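Local structure of prenyltransference for protein (Lavandula lanata, 5HC7) at residues I18-H23 with K218-F223; K58-W63 with K132-I137. The protein probably works as a cis-prenyltransferase that joins dimethylallyl diphosphate units, and here holds two thiolo analogues of that substrate around a magnesium ion. All coordinates share one frame; numbering follows the deposited sequence.

Contact 1: residues I18-H23 with K218-F223; sequences IIIDGH and KLFPDF. With MG (magnesium ion), chain B; DST (dimethylallyl S-thiolodiphosphate), chain D; DST (dimethylallyl S-thiolodiphosphate), chain C.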
ATOM      1  N   ILE A  18     -10.663   0.729  -8.311  1.00 27.76           N
ATOM      2  CA  ILE A  18     -11.619   1.441  -7.501  1.00 30.57           C
ATOM      3  C   ILE A  18     -12.013   0.656  -6.277  1.00 30.40           C
ATOM      4  O   ILE A  18     -12.433  -0.492  -6.389  1.00 28.99           O
ATOM      5  CB  ILE A  18     -12.908   1.760  -8.264  1.00 32.31           C
ATOM      6  CG1 ILE A  18     -12.609   2.568  -9.507  1.00 35.61           C
ATOM      7  CG2 ILE A  18     -13.868   2.551  -7.393  1.00 32.91           C
ATOM      8  CD1 ILE A  18     -13.845   2.854 -10.332  1.00 38.81           C
ATOM      9  N   ILE A  19     -11.830   1.269  -5.109  1.00 27.19           N
ATOM     10  CA  ILE A  19     -12.413   0.785  -3.884  1.00 28.19           C
ATOM     11  C   ILE A  19     -13.764   1.447  -3.690  1.00 31.72           C
ATOM     12  O   ILE A  19     -13.865   2.642  -3.505  1.00 30.11           O
ATOM     13  CB  ILE A  19     -11.498   1.089  -2.654  1.00 28.43           C
ATOM     14  CG1 ILE A  19     -10.109   0.473  -2.867  1.00 30.01           C
ATOM     15  CG2 ILE A  19     -12.121   0.590  -1.382  1.00 29.18           C
ATOM     16  CD1 ILE A  19      -9.050   0.783  -1.813  1.00 30.93           C
ATOM     17  N   ILE A  20     -14.819   0.637  -3.679  1.00 32.28           N
ATOM     18  CA  ILE A  20     -16.166   1.131  -3.476  1.00 34.65           C
ATOM     19  C   ILE A  20     -16.409   1.117  -1.951  1.00 35.43           C
ATOM     20  O   ILE A  20     -15.790   0.333  -1.217  1.00 35.53           O
ATOM     21  CB  ILE A  20     -17.154   0.307  -4.343  1.00 36.46           C
ATOM     22  CG1 ILE A  20     -17.222  -1.131  -3.862  1.00 36.19           C
ATOM     23  CG2 ILE A  20     -16.707   0.360  -5.828  1.00 36.09           C
ATOM     24  CD1 ILE A  20     -18.150  -2.054  -4.611  1.00 40.02           C
ATOM     25  N   ASP A  21     -17.201   2.048  -1.464  1.00 31.09           N
ATOM     26  CA  ASP A  21     -17.413   2.207  -0.049  1.00 32.70           C
ATOM     27  C   ASP A  21     -18.516   3.258   0.131  1.00 32.90           C
ATOM     28  O   ASP A  21     -18.831   3.959  -0.803  1.00 34.70           O
ATOM     29  CB  ASP A  21     -16.095   2.667   0.629  1.00 35.04           C
ATOM     30  CG  ASP A  21     -16.068   2.465   2.173  1.00 36.41           C
ATOM     31  OD1 ASP A  21     -16.861   1.658   2.647  1.00 41.03           O
ATOM     32  OD2 ASP A  21     -15.268   3.087   2.942  1.00 35.00           O
ATOM     33  N   GLY A  22     -19.086   3.357   1.335  1.00 37.71           N
ATOM     34  CA  GLY A  22     -20.122   4.326   1.619  1.00 39.74           C
ATOM     35  C   GLY A  22     -21.597   3.908   1.376  1.00 39.14           C
ATOM     36  O   GLY A  22     -22.490   4.732   1.499  1.00 38.43           O
ATOM     37  N   HIS A  23     -21.873   2.649   1.113  1.00 37.49           N
ATOM     38  CA  HIS A  23     -23.238   2.228   0.778  1.00 39.66           C
ATOM     39  C   HIS A  23     -24.198   2.317   1.955  1.00 40.67           C
ATOM     40  O   HIS A  23     -25.315   2.756   1.806  1.00 44.46           O
ATOM     41  CB  HIS A  23     -23.255   0.796   0.279  1.00 38.00           C
ATOM     42  CG  HIS A  23     -22.495   0.604  -0.980  1.00 41.25           C
ATOM     43  ND1 HIS A  23     -21.127   0.438  -1.009  1.00 41.22           N
ATOM     44  CD2 HIS A  23     -22.900   0.574  -2.266  1.00 42.98           C
ATOM     45  CE1 HIS A  23     -20.737   0.292  -2.270  1.00 40.07           C
ATOM     46  NE2 HIS A  23     -21.787   0.398  -3.050  1.00 37.30           N
ATOM     47  N   LYS A 218     -17.302  11.469  -1.818  1.00 40.67           N
ATOM     48  CA  LYS A 218     -18.483  10.951  -2.416  1.00 40.23           C
ATOM     49  C   LYS A 218     -18.760   9.516  -2.041  1.00 38.62           C
ATOM     50  O   LYS A 218     -17.902   8.632  -2.261  1.00 34.40           O
ATOM     51  CB  LYS A 218     -18.328  11.068  -3.942  1.00 47.16           C
ATOM     52  CG  LYS A 218     -19.618  10.943  -4.743  1.00 53.63           C
ATOM     53  CD  LYS A 218     -20.364  12.275  -4.810  1.00 55.94           C
ATOM     54  CE  LYS A 218     -19.764  13.260  -5.777  1.00 51.25           C
ATOM     55  NZ  LYS A 218     -20.365  12.970  -7.103  1.00 58.60           N
ATOM     56  N   LEU A 219     -19.975   9.279  -1.531  1.00 34.07           N
ATOM     57  CA  LEU A 219     -20.477   7.938  -1.309  1.00 32.72           C
ATOM     58  C   LEU A 219     -20.710   7.172  -2.613  1.00 31.56           C
ATOM     59  O   LEU A 219     -21.186   7.703  -3.621  1.00 32.68           O
ATOM     60  CB  LEU A 219     -21.739   7.960  -0.428  1.00 36.44           C
ATOM     61  CG  LEU A 219     -21.618   8.753   0.886  1.00 35.98           C
ATOM     62  CD1 LEU A 219     -22.933   8.658   1.646  1.00 36.85           C
ATOM     63  CD2 LEU A 219     -20.454   8.225   1.752  1.00 38.07           C
ATOM     64  N   PHE A 220     -20.343   5.893  -2.637  1.00 29.95           N
ATOM     65  CA  PHE A 220     -20.341   5.224  -3.916  1.00 33.37           C
ATOM     66  C   PHE A 220     -21.694   5.120  -4.618  1.00 37.95           C
ATOM     67  O   PHE A 220     -21.757   5.238  -5.840  1.00 40.09           O
ATOM     68  CB  PHE A 220     -19.675   3.890  -3.911  1.00 31.93           C
ATOM     69  CG  PHE A 220     -19.365   3.407  -5.298  1.00 33.92           C
ATOM     70  CD1 PHE A 220     -18.287   3.915  -5.997  1.00 31.55           C
ATOM     71  CD2 PHE A 220     -20.202   2.464  -5.935  1.00 31.88           C
ATOM     72  CE1 PHE A 220     -18.024   3.518  -7.306  1.00 32.09           C
ATOM     73  CE2 PHE A 220     -19.924   2.030  -7.209  1.00 32.11           C
ATOM     74  CZ  PHE A 220     -18.834   2.578  -7.914  1.00 36.04           C
ATOM     75  N   PRO A 221     -22.787   4.969  -3.879  1.00 37.74           N
ATOM     76  CA  PRO A 221     -24.035   5.060  -4.645  1.00 36.35           C
ATOM     77  C   PRO A 221     -24.198   6.362  -5.453  1.00 40.62           C
ATOM     78  O   PRO A 221     -24.887   6.341  -6.460  1.00 41.55           O
ATOM     79  CB  PRO A 221     -25.121   4.960  -3.567  1.00 38.17           C
ATOM     80  CG  PRO A 221     -24.504   4.160  -2.496  1.00 41.59           C
ATOM     81  CD  PRO A 221     -23.050   4.673  -2.470  1.00 40.35           C
ATOM     82  N   ASP A 222     -23.573   7.463  -5.045  1.00 37.43           N
ATOM     83  CA  ASP A 222     -23.598   8.702  -5.806  1.00 39.45           C
ATOM     84  C   ASP A 222     -22.486   8.826  -6.832  1.00 36.71           C
ATOM     85  O   ASP A 222     -22.355   9.880  -7.471  1.00 35.65           O
ATOM     86  CB  ASP A 222     -23.488   9.894  -4.855  1.00 38.51           C
ATOM     87  CG  ASP A 222     -24.665   9.976  -3.914  1.00 44.06           C
ATOM     88  OD1 ASP A 222     -25.780   9.713  -4.398  1.00 39.55           O
ATOM     89  OD2 ASP A 222     -24.497  10.263  -2.697  1.00 44.32           O
ATOM     90  N   PHE A 223     -21.661   7.791  -6.980  1.00 37.81           N
ATOM     91  CA  PHE A 223     -20.421   7.885  -7.777  1.00 35.63           C
ATOM     92  C   PHE A 223     -20.737   7.527  -9.236  1.00 37.35           C
ATOM     93  O   PHE A 223     -21.055   6.378  -9.556  1.00 41.58           O
ATOM     94  CB  PHE A 223     -19.338   6.932  -7.239  1.00 37.27           C
ATOM     95  CG  PHE A 223     -18.012   7.066  -7.899  1.00 37.27           C
ATOM     96  CD1 PHE A 223     -17.803   6.597  -9.174  1.00 40.89           C
ATOM     97  CD2 PHE A 223     -16.928   7.656  -7.215  1.00 38.50           C
ATOM     98  CE1 PHE A 223     -16.548   6.695  -9.771  1.00 39.60           C
ATOM     99  CE2 PHE A 223     -15.713   7.791  -7.817  1.00 36.44           C
ATOM    100  CZ  PHE A 223     -15.514   7.299  -9.100  1.00 40.23           C
TER
HETATM  101 MG    MG B 401     -17.407   0.539   4.636  1.00 58.98          MG
HETATM  102  O4  DST D 403     -18.662   2.056   4.270  1.00 53.79           O
HETATM  103  P1  DST D 403     -20.264   1.864   4.651  1.00 54.82           P
HETATM  104  O6  DST D 403     -20.979   3.323   4.394  1.00 40.91           O
HETATM  105  O5  DST D 403     -20.293   1.417   6.121  1.00 68.61           O
HETATM  106  O2  DST D 403     -21.021   0.786   3.579  1.00 45.55           O
HETATM  107  P3  DST D 403     -20.312  -0.354   2.655  1.00 41.84           P
HETATM  108  O8  DST D 403     -19.877   0.268   1.369  1.00 38.80           O
HETATM  109  O7  DST D 403     -21.197  -1.726   2.586  1.00 49.49           O
HETATM  110  S9  DST D 403     -19.310  -0.700   3.386  1.00 62.13           S
HETATM  111  O4  DST C 402     -13.484   0.857   5.624  1.00 53.35           O
HETATM  112  P1  DST C 402     -12.952  -0.549   6.089  1.00 50.26           P
HETATM  113  O6  DST C 402     -13.671  -1.173   7.208  1.00 65.65           O
HETATM  114  O5  DST C 402     -11.282  -0.520   6.450  1.00 46.97           O
HETATM  115  O2  DST C 402     -13.294  -1.546   4.867  1.00 71.24           O
HETATM  116  P3  DST C 402     -14.677  -1.664   3.945  1.00 70.40           P
HETATM  117  O8  DST C 402     -15.071  -3.293   3.963  1.00 76.03           O
HETATM  118  O7  DST C 402     -15.854  -0.776   4.268  1.00 56.48           O
HETATM  119  S9  DST C 402     -13.864  -1.445   2.013  1.00 62.37           S
HETATM  120  C10 DST C 402     -14.098  -3.283   1.881  1.00 63.73           C
HETATM  121  C11 DST C 402     -13.688  -3.647   0.537  1.00 64.09           C
HETATM  122  C12 DST C 402     -14.874  -3.584  -0.419  1.00 63.79           C
HETATM  123  C13 DST C 402     -14.587  -2.566  -1.566  1.00 61.22           C
HETATM  124  C14 DST C 402     -15.052  -4.959  -1.037  1.00 66.29           C
HETATM  125  O   HOH W   1     -15.796   1.933   5.173  1.00 38.63           O
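Phe220 lays one ring face on Ile20, where strand 15-19 of the cis-prenyltransferase fold runs out into the diphosphate-binding loop. CG2 of Ile20 sits over the ring centre, 3.6 Å from the Phe220 centroid, as a CH-pi contact. With CG of Phe220 anti to the backbone N (chi1 -164°), the ring turns toward Ile20, while Phe220 N donates a hydrogen bond to Asp21 O at 3.1 Å. Gly22 passes close beside Leu219. A CB there would strike Leu219 CD2 and crowd the preceding carbonyl, so the turn depends on a bare CA. Gly22 is also the N-cap residue of helix 23-30. Next to it, the His23 ring takes Pro221 CD over one face, 4.0 Å above its plane. Phosphate oxygen O8 of the chain D ligand lies at the edge of that ring, in plane. His23 grips it twice: its backbone N is 3.1 Å from O8, and its ND1 is 2.7 Å from O8. With an alanine here, O8 would probably keep just the backbone bond from this residue, and a gap would open beside Pro221. Asp21 OD1 binds magnesium, and OD2 pairs with Arg193 and accepts from a metal-bound water at 2.6 Å.

Contact 2: residues K58-W63 with K132-I137; sequences KLLTIW and KGMHFI. With DST (dimethylallyl S-thiolodiphosphate), chain C.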
ATOM      1  N   LYS A  58      -6.923   0.817 -20.293  1.00 32.64           N
ATOM      2  CA  LYS A  58      -6.781  -0.586 -20.681  1.00 30.80           C
ATOM      3  C   LYS A  58      -7.276  -1.615 -19.703  1.00 34.73           C
ATOM      4  O   LYS A  58      -7.640  -2.761 -20.081  1.00 32.31           O
ATOM      5  CB  LYS A  58      -5.335  -0.844 -20.955  1.00 34.69           C
ATOM      6  CG  LYS A  58      -4.918  -0.013 -22.138  1.00 41.64           C
ATOM      7  CD  LYS A  58      -3.467  -0.083 -22.410  1.00 51.94           C
ATOM      8  CE  LYS A  58      -3.149   0.713 -23.693  1.00 63.42           C
ATOM      9  NZ  LYS A  58      -1.686   1.033 -23.724  1.00 73.28           N
ATOM     10  N   LEU A  59      -7.255  -1.242 -18.423  1.00 34.36           N
ATOM     11  CA  LEU A  59      -7.766  -2.118 -17.365  1.00 34.11           C
ATOM     12  C   LEU A  59      -8.427  -1.312 -16.275  1.00 29.74           C
ATOM     13  O   LEU A  59      -7.840  -0.337 -15.781  1.00 29.17           O
ATOM     14  CB  LEU A  59      -6.633  -2.947 -16.783  1.00 32.61           C
ATOM     15  CG  LEU A  59      -6.896  -3.773 -15.503  1.00 34.58           C
ATOM     16  CD1 LEU A  59      -7.948  -4.829 -15.697  1.00 33.36           C
ATOM     17  CD2 LEU A  59      -5.607  -4.439 -15.006  1.00 34.93           C
ATOM     18  N   LEU A  60      -9.679  -1.661 -16.001  1.00 29.12           N
ATOM     19  CA  LEU A  60     -10.406  -1.232 -14.804  1.00 31.21           C
ATOM     20  C   LEU A  60     -10.678  -2.410 -13.886  1.00 32.02           C
ATOM     21  O   LEU A  60     -11.283  -3.447 -14.311  1.00 31.42           O
ATOM     22  CB  LEU A  60     -11.764  -0.680 -15.160  1.00 29.83           C
ATOM     23  CG  LEU A  60     -12.586   0.007 -14.063  1.00 32.31           C
ATOM     24  CD1 LEU A  60     -11.995   1.388 -13.819  1.00 34.92           C
ATOM     25  CD2 LEU A  60     -14.018   0.138 -14.549  1.00 32.12           C
ATOM     26  N   THR A  61     -10.289  -2.202 -12.626  1.00 32.36           N
ATOM     27  CA  THR A  61     -10.563  -3.152 -11.554  1.00 31.21           C
ATOM     28  C   THR A  61     -11.540  -2.514 -10.570  1.00 34.14           C
ATOM     29  O   THR A  61     -11.305  -1.381 -10.135  1.00 31.41           O
ATOM     30  CB  THR A  61      -9.302  -3.536 -10.794  1.00 30.58           C
ATOM     31  OG1 THR A  61      -8.353  -4.115 -11.693  1.00 33.19           O
ATOM     32  CG2 THR A  61      -9.644  -4.580  -9.658  1.00 33.92           C
ATOM     33  N   ILE A  62     -12.654  -3.205 -10.298  1.00 31.07           N
ATOM     34  CA  ILE A  62     -13.554  -2.828  -9.237  1.00 32.31           C
ATOM     35  C   ILE A  62     -13.466  -3.874  -8.139  1.00 34.90           C
ATOM     36  O   ILE A  62     -13.602  -5.097  -8.370  1.00 32.44           O
ATOM     37  CB  ILE A  62     -14.986  -2.717  -9.715  1.00 36.26           C
ATOM     38  CG1 ILE A  62     -15.098  -1.581 -10.762  1.00 34.73           C
ATOM     39  CG2 ILE A  62     -15.929  -2.464  -8.539  1.00 32.62           C
ATOM     40  CD1 ILE A  62     -16.488  -1.503 -11.424  1.00 37.58           C
ATOM     41  N   TRP A  63     -13.211  -3.396  -6.930  1.00 31.42           N
ATOM     42  CA  TRP A  63     -13.096  -4.279  -5.764  1.00 33.45           C
ATOM     43  C   TRP A  63     -14.450  -4.345  -5.141  1.00 30.88           C
ATOM     44  O   TRP A  63     -14.910  -3.347  -4.597  1.00 33.74           O
ATOM     45  CB  TRP A  63     -12.114  -3.756  -4.728  1.00 31.39           C
ATOM     46  CG  TRP A  63     -11.730  -4.680  -3.615  1.00 28.47           C
ATOM     47  CD1 TRP A  63     -11.588  -6.083  -3.643  1.00 29.34           C
ATOM     48  CD2 TRP A  63     -11.308  -4.276  -2.342  1.00 31.46           C
ATOM     49  NE1 TRP A  63     -11.101  -6.528  -2.458  1.00 30.92           N
ATOM     50  CE2 TRP A  63     -10.901  -5.448  -1.635  1.00 32.22           C
ATOM     51  CE3 TRP A  63     -11.171  -3.040  -1.735  1.00 31.41           C
ATOM     52  CZ2 TRP A  63     -10.404  -5.393  -0.344  1.00 29.74           C
ATOM     53  CZ3 TRP A  63     -10.748  -3.005  -0.437  1.00 32.95           C
ATOM     54  CH2 TRP A  63     -10.342  -4.174   0.236  1.00 28.66           C
ATOM     55  N   LYS A 132     -11.249  -8.201 -27.350  1.00 48.84           N
ATOM     56  CA  LYS A 132     -10.036  -7.446 -27.448  1.00 49.23           C
ATOM     57  C   LYS A 132     -10.160  -6.046 -26.894  1.00 42.63           C
ATOM     58  O   LYS A 132      -9.214  -5.286 -27.037  1.00 43.06           O
ATOM     59  CB  LYS A 132      -9.662  -7.302 -28.940  1.00 57.43           C
ATOM     60  CG  LYS A 132      -9.347  -8.589 -29.688  1.00 57.77           C
ATOM     61  CD  LYS A 132      -7.939  -9.034 -29.372  1.00 72.95           C
ATOM     62  CE  LYS A 132      -7.663 -10.435 -29.906  1.00 76.23           C
ATOM     63  NZ  LYS A 132      -6.617 -11.093 -29.071  1.00 78.88           N
ATOM     64  N   GLY A 133     -11.304  -5.667 -26.331  1.00 42.71           N
ATOM     65  CA  GLY A 133     -11.467  -4.310 -25.779  1.00 46.88           C
ATOM     66  C   GLY A 133     -10.872  -4.192 -24.364  1.00 41.51           C
ATOM     67  O   GLY A 133     -10.023  -4.947 -23.996  1.00 35.03           O
ATOM     68  N   MET A 134     -11.339  -3.225 -23.590  1.00 40.09           N
ATOM     69  CA  MET A 134     -10.753  -2.964 -22.297  1.00 38.33           C
ATOM     70  C   MET A 134     -10.961  -4.185 -21.414  1.00 35.41           C
ATOM     71  O   MET A 134     -12.032  -4.792 -21.416  1.00 37.27           O
ATOM     72  CB  MET A 134     -11.428  -1.736 -21.639  1.00 37.42           C
ATOM     73  CG  MET A 134     -10.849  -1.383 -20.227  1.00 34.94           C
ATOM     74  SD  MET A 134     -11.765  -0.004 -19.583  1.00 33.55           S
ATOM     75  CE  MET A 134     -13.144  -0.869 -18.840  1.00 34.46           C
ATOM     76  N   HIS A 135      -9.949  -4.519 -20.647  1.00 33.05           N
ATOM     77  CA  HIS A 135     -10.066  -5.551 -19.576  1.00 35.36           C
ATOM     78  C   HIS A 135     -10.780  -4.910 -18.335  1.00 33.40           C
ATOM     79  O   HIS A 135     -10.483  -3.774 -17.950  1.00 36.84           O
ATOM     80  CB  HIS A 135      -8.647  -6.017 -19.260  1.00 32.19           C
ATOM     81  CG  HIS A 135      -8.531  -7.346 -18.594  1.00 33.57           C
ATOM     82  ND1 HIS A 135      -7.295  -7.915 -18.353  1.00 34.89           N
ATOM     83  CD2 HIS A 135      -9.449  -8.251 -18.177  1.00 34.97           C
ATOM     84  CE1 HIS A 135      -7.456  -9.082 -17.750  1.00 32.08           C
ATOM     85  NE2 HIS A 135      -8.752  -9.323 -17.657  1.00 33.95           N
ATOM     86  N   PHE A 136     -11.756  -5.636 -17.786  1.00 31.02           N
ATOM     87  CA  PHE A 136     -12.513  -5.333 -16.577  1.00 33.61           C
ATOM     88  C   PHE A 136     -12.318  -6.505 -15.625  1.00 35.21           C
ATOM     89  O   PHE A 136     -12.663  -7.634 -15.992  1.00 33.52           O
ATOM     90  CB  PHE A 136     -14.001  -5.166 -16.864  1.00 32.76           C
ATOM     91  CG  PHE A 136     -14.845  -5.169 -15.627  1.00 38.20           C
ATOM     92  CD1 PHE A 136     -14.474  -4.419 -14.498  1.00 35.97           C
ATOM     93  CD2 PHE A 136     -16.013  -5.916 -15.553  1.00 37.52           C
ATOM     94  CE1 PHE A 136     -15.223  -4.454 -13.338  1.00 33.59           C
ATOM     95  CE2 PHE A 136     -16.794  -5.903 -14.388  1.00 35.17           C
ATOM     96  CZ  PHE A 136     -16.395  -5.169 -13.277  1.00 35.70           C
ATOM     97  N   ILE A 137     -11.636  -6.249 -14.492  1.00 31.68           N
ATOM     98  CA  ILE A 137     -11.448  -7.221 -13.454  1.00 31.82           C
ATOM     99  C   ILE A 137     -12.379  -6.895 -12.288  1.00 34.46           C
ATOM    100  O   ILE A 137     -12.440  -5.734 -11.812  1.00 33.45           O
ATOM    101  CB  ILE A 137     -10.014  -7.269 -12.975  1.00 32.23           C
ATOM    102  CG1 ILE A 137      -9.144  -7.976 -14.011  1.00 32.69           C
ATOM    103  CG2 ILE A 137      -9.890  -8.028 -11.673  1.00 33.43           C
ATOM    104  CD1 ILE A 137      -7.657  -7.822 -13.789  1.00 35.54           C
TER
HETATM  105  O4  DST C 402     -13.484   0.857   5.624  1.00 53.35           O
HETATM  106  P1  DST C 402     -12.952  -0.549   6.089  1.00 50.26           P
HETATM  107  O6  DST C 402     -13.671  -1.173   7.208  1.00 65.65           O
HETATM  108  O5  DST C 402     -11.282  -0.520   6.450  1.00 46.97           O
HETATM  109  O2  DST C 402     -13.294  -1.546   4.867  1.00 71.24           O
HETATM  110  P3  DST C 402     -14.677  -1.664   3.945  1.00 70.40           P
HETATM  111  O8  DST C 402     -15.071  -3.293   3.963  1.00 76.03           O
HETATM  112  O7  DST C 402     -15.854  -0.776   4.268  1.00 56.48           O
HETATM  113  S9  DST C 402     -13.864  -1.445   2.013  1.00 62.37           S
HETATM  114  C10 DST C 402     -14.098  -3.283   1.881  1.00 63.73           C
HETATM  115  C11 DST C 402     -13.688  -3.647   0.537  1.00 64.09           C
HETATM  116  C12 DST C 402     -14.874  -3.584  -0.419  1.00 63.79           C
HETATM  117  C13 DST C 402     -14.587  -2.566  -1.566  1.00 61.22           C
HETATM  118  C14 DST C 402     -15.052  -4.959  -1.037  1.00 66.29           C
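Leu59 and Ile137 meet on one face of the sheet, where CD1 of Leu59 comes 3.6 Å from CD1 of Ile137. Their side chains cross at a slant. Leu59 CG stands anti to its own N (chi1 170°), which swings CD1 over the neighbouring strand. There it also meets His135 CB at 3.8 Å. Thr61 runs alongside Ile137 on the same face, with its CG2 4.0 Å from Ile137 CG2. The opposite face, with Leu60 and Phe136, is apolar. Phe136 turns its CE1 to Ile62 CD1, 3.7 Å away, and the edge of its ring passes Leu60 O. Met134 bends at its last torsion (chi3 85°) and brings CE to Leu60 CB at 3.9 Å. Leu60, Met134 and Phe136 pack further on Ile49 of helix 34-54. Between these faces the backbones pair in parallel. Leu60 N bonds to His135 O, Ile137 N to Leu60 O at 2.8 Å, and Ile62 N to Ile137 O. His135 N starts the ladder by bonding to Lys58 O. Thr61 OG1, though buried, is hydrogen-bonded to His15 NE2 of the adjacent strand 15-19. On the other side, the partly exposed His135 is hydrogen-bonded through NE2 to Ser105 OG. Beyond the pairing, Trp63 offers one ring face to the prenyl carbon C11 of the chain C ligand. Parallel central strands that run toward the prenyl site, with helices packed on them, are typical of the cis-prenyltransferase fold.

In the fold
Contact 1 and contact 2 have centres about 18 Å apart. Strand 15-19, which leads into contact 1, and strand 59-65 of contact 2 are neighbours in the six-stranded parallel sheet. Segment 218-223 is the loop that follows the outer strand 212-216. Ile18 N probably bonds to Thr61 O, and Ile18 O to Trp63 N. Along the chain, contact 2 is nested inside the long loop closed by contact 1. Helix 34-54 packs on residues of both. Contact 1 lies at the diphosphate and magnesium end, whereas contact 2 is mostly sheet interior. Both reach the chain C ligand: contact 1 reaches its diphosphate through metal and water, contact 2 its prenyl end.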